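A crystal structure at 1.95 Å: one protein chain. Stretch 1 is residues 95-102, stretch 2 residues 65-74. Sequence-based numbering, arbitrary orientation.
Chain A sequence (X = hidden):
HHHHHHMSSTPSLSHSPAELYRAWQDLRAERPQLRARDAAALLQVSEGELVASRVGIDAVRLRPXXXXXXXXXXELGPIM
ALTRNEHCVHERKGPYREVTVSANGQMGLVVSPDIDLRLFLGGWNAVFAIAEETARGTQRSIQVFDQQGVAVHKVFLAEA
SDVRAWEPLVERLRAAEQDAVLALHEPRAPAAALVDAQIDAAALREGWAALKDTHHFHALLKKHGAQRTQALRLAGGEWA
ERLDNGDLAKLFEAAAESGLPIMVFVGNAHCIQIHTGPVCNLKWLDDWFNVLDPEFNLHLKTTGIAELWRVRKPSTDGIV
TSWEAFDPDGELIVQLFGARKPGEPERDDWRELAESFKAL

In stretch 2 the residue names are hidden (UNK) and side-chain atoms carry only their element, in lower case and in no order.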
# COMPACT_ATOMS: atom_id res chain seq x y z
N PRO A 95 -8.15 -11.18 10.44
CA PRO A 95 -8.28 -12.33 9.55
C PRO A 95 -8.31 -11.91 8.07
O PRO A 95 -8.90 -10.87 7.75
CB PRO A 95 -9.63 -12.91 9.95
CG PRO A 95 -10.41 -11.71 10.43
CD PRO A 95 -9.40 -10.89 11.17
N TYR A 96 -7.71 -12.71 7.19
CA TYR A 96 -7.70 -12.37 5.75
C TYR A 96 -9.02 -12.74 5.08
O TYR A 96 -9.11 -13.74 4.37
CB TYR A 96 -6.52 -13.05 5.03
CG TYR A 96 -5.95 -12.27 3.86
CD1 TYR A 96 -4.92 -11.34 4.05
CD2 TYR A 96 -6.43 -12.46 2.56
CE1 TYR A 96 -4.39 -10.63 2.98
CE2 TYR A 96 -5.90 -11.75 1.49
CZ TYR A 96 -4.89 -10.84 1.71
OH TYR A 96 -4.37 -10.14 0.64
N ARG A 97 -10.03 -11.95 5.34
CA ARG A 97 -11.36 -12.08 4.77
C ARG A 97 -12.08 -10.73 4.79
O ARG A 97 -11.69 -9.90 5.55
CB ARG A 97 -12.17 -13.05 5.59
CG ARG A 97 -12.44 -12.54 6.97
CD ARG A 97 -13.55 -13.29 7.65
NE ARG A 97 -13.52 -13.01 9.06
CZ ARG A 97 -14.31 -12.16 9.68
NH1 ARG A 97 -15.24 -11.50 9.00
NH2 ARG A 97 -14.18 -11.97 10.96
N GLU A 98 -13.11 -10.54 3.97
CA GLU A 98 -13.67 -11.52 3.08
C GLU A 98 -13.11 -11.31 1.70
O GLU A 98 -13.13 -10.24 1.23
CB GLU A 98 -15.20 -11.38 3.03
CG GLU A 98 -15.95 -11.60 4.33
CD GLU A 98 -15.90 -13.05 4.81
OE1 GLU A 98 -15.80 -13.97 3.96
OE2 GLU A 98 -15.95 -13.28 6.05
N VAL A 99 -12.58 -12.36 1.09
CA VAL A 99 -11.88 -12.26 -0.19
C VAL A 99 -12.79 -12.55 -1.39
O VAL A 99 -13.46 -13.57 -1.43
CB VAL A 99 -10.69 -13.23 -0.25
CG1 VAL A 99 -10.05 -13.21 -1.62
CG2 VAL A 99 -9.67 -12.86 0.82
N THR A 100 -12.79 -11.67 -2.36
CA THR A 100 -13.41 -11.93 -3.64
C THR A 100 -12.43 -11.62 -4.74
O THR A 100 -11.71 -10.65 -4.64
CB THR A 100 -14.74 -11.16 -3.89
OG1 THR A 100 -14.51 -9.77 -3.86
CG2 THR A 100 -15.76 -11.46 -2.93
N VAL A 101 -12.39 -12.46 -5.76
CA VAL A 101 -11.53 -12.27 -6.92
C VAL A 101 -12.39 -12.27 -8.18
O VAL A 101 -13.24 -13.15 -8.36
CB VAL A 101 -10.47 -13.40 -7.02
CG1 VAL A 101 -9.64 -13.26 -8.29
CG2 VAL A 101 -9.57 -13.39 -5.78
N SER A 102 -12.17 -11.29 -9.06
CA SER A 102 -13.01 -11.11 -10.25
C SER A 102 -12.97 -12.30 -11.22
O SER A 102 -12.04 -13.13 -11.18
CB SER A 102 -12.65 -9.81 -10.98
OG SER A 102 -11.36 -9.89 -11.55
N UNK A 65 -1.49 -18.40 -8.40
CA UNK A 65 -2.89 -18.74 -8.60
C UNK A 65 -3.69 -17.92 -7.61
O UNK A 65 -4.08 -18.42 -6.56
c UNK A 65 -4.44 -20.78 -8.74
c UNK A 65 -3.07 -20.24 -8.31
o UNK A 65 -5.39 -20.00 -8.93
o UNK A 65 -4.55 -22.02 -8.86
N UNK A 66 -3.93 -16.64 -7.92
CA UNK A 66 -4.48 -15.73 -6.91
C UNK A 66 -5.87 -16.15 -6.44
O UNK A 66 -6.22 -15.97 -5.28
c UNK A 66 -0.97 -13.59 -8.50
c UNK A 66 -1.38 -14.36 -6.24
n UNK A 66 -1.70 -13.29 -9.62
c UNK A 66 0.87 -13.91 -7.04
c UNK A 66 -0.02 -14.31 -6.02
c UNK A 66 -3.03 -13.49 -9.36
c UNK A 66 -3.20 -13.90 -8.07
c UNK A 66 -1.88 -14.00 -7.50
c UNK A 66 -4.48 -14.27 -7.40
c UNK A 66 0.41 -13.54 -8.28
N UNK A 67 -6.65 -16.72 -7.35
CA UNK A 67 -8.01 -17.16 -7.02
C UNK A 67 -8.06 -18.25 -5.95
O UNK A 67 -8.99 -18.29 -5.16
c UNK A 67 -8.73 -17.61 -8.28
N UNK A 68 -7.07 -19.15 -5.94
CA UNK A 68 -6.97 -20.13 -4.85
C UNK A 68 -6.22 -19.59 -3.63
O UNK A 68 -6.64 -19.79 -2.48
c UNK A 68 -6.33 -21.43 -5.35
N UNK A 69 -5.09 -18.93 -3.87
CA UNK A 69 -4.22 -18.46 -2.78
C UNK A 69 -4.91 -17.45 -1.86
O UNK A 69 -4.93 -17.62 -0.64
c UNK A 69 -1.76 -17.36 -2.53
c UNK A 69 -1.63 -18.09 -1.20
c UNK A 69 -1.85 -15.87 -2.32
c UNK A 69 -2.94 -17.86 -3.38
N UNK A 70 -5.49 -16.40 -2.44
CA UNK A 70 -6.09 -15.33 -1.63
C UNK A 70 -7.19 -15.77 -0.65
O UNK A 70 -7.14 -15.42 0.51
c UNK A 70 -6.57 -14.17 -2.52
c UNK A 70 -5.47 -13.46 -3.30
c UNK A 70 -6.06 -12.52 -4.35
c UNK A 70 -4.53 -12.72 -2.37
N UNK A 71 -8.19 -16.56 -1.11
CA UNK A 71 -9.17 -17.04 -0.13
C UNK A 71 -8.53 -17.95 0.91
O UNK A 71 -8.90 -17.90 2.08
c UNK A 71 -10.15 -17.86 -0.99
c UNK A 71 -8.53 -16.98 -2.48
c UNK A 71 -9.98 -17.37 -2.36
N UNK A 72 -7.55 -18.75 0.49
CA UNK A 72 -6.88 -19.69 1.39
C UNK A 72 -6.17 -19.00 2.56
O UNK A 72 -6.04 -19.59 3.64
c UNK A 72 -5.90 -20.57 0.62
N UNK A 73 -5.75 -17.78 2.38
CA UNK A 73 -5.09 -17.11 3.45
C UNK A 73 -6.00 -16.95 4.63
O UNK A 73 -5.57 -16.74 5.69
c UNK A 73 -2.28 -16.59 2.39
c UNK A 73 -3.00 -14.40 1.52
c UNK A 73 -4.54 -15.77 3.02
c UNK A 73 -3.45 -15.78 1.99
N UNK A 74 -7.29 -17.02 4.36
CA UNK A 74 -8.27 -16.96 5.43
C UNK A 74 -8.17 -18.14 6.39
O UNK A 74 -8.66 -18.08 7.51
O HOH W 1 -10.23 -15.80 3.10
O HOH W 2 -6.62 -15.24 7.68

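Position 65 carries four side-chain atoms, two carbons with two oxygens on the second: a short carboxylate or its amide would both be flat forks, but two oxygens and no nitrogen make it Asp-65. It sits at the N-cap position and lies out of reach of stretch 1; its backbone O accepts from the N of 69 at 2.9 Å, opening the helix.

At position 66 one carbon leads into fused five- and six-membered rings holding eight carbons and one nitrogen, which only tryptophan supplies. The end of Trp-66 leads away from stretch 1, so this large residue gives the contact little beyond its backbone O, 4.3 Å from Val-101 CG2.

Position 67 has a single side-chain carbon, hence Ala-67. Its CB lies 4.4 Å from Val-101 CG1, and its CA is 4.3 Å from Val-101 CG2: a small, exposed residue, so the valine rests partly on backbone.

Position 68 also has one carbon, but it points away and touches nothing on stretch 1: Ala-68.

Position 69 shows four carbons, forked at the second, which is leucine. Leu-69 is buried, yet its side chain makes no contact with stretch 1, so its packing belongs to the rest of the fold.

Position 70 has the same four carbons and the same fork, but here CA-to-CB points toward stretch 1. This is Leu-70, with chi1 m and chi2 t. Its CB meets Val-99 CG1 at 3.7 Å, CD1 meets Val-101 CG2 at 3.9 Å, and CD2 lies 4.2 Å from Tyr-96 CE2. One leucine thus touches all three inward-facing side chains of stretch 1.

At position 71 three carbons close a ring onto the backbone N, the signature of proline. With no amide hydrogen, Pro-71 cannot bond to the turn before, and the helix kinks here. Its CB points away, but CD lies 4.2 Å from Val-99 CG1.

Position 72 has one carbon, pointing away: Ala-72, buried without touching stretch 1.

Position 73 again holds four carbons forked at the second, and points toward stretch 1. In Leu-73, CB is 3.8 Å from Tyr-96 CD2, while CD1 stands 3.9 Å from the Tyr-96 ring centroid, nearly along the ring normal, a CH-pi contact over the face.

Position 74 has no side-chain atoms: Gly-74. Its CA comes within 3.5 Å of Tyr-96 O; an ideal CB on Gly-74 would sit tight against Tyr-96 O and be crowded by Pro-71 O.

The strand and helix run nearly antiparallel, with axes 8.0 Å apart at closest approach. Val-99 and Val-101 face the helix while Thr-100 points away, the alternation of a strand. No direct hydrogen bond crosses. Instead, water 1 donates to Pro-71 O and Tyr-96 O, both at 2.7 Å, and water 2 accepts from Tyr-96 N at 2.8 Å while donating to Leu-73 O at 2.7 Å. The rule is apolar packing centred on Leu-70, with water joining the backbones around Tyr-96.

Stretch 2, residues 65-74: DWAALLPALG
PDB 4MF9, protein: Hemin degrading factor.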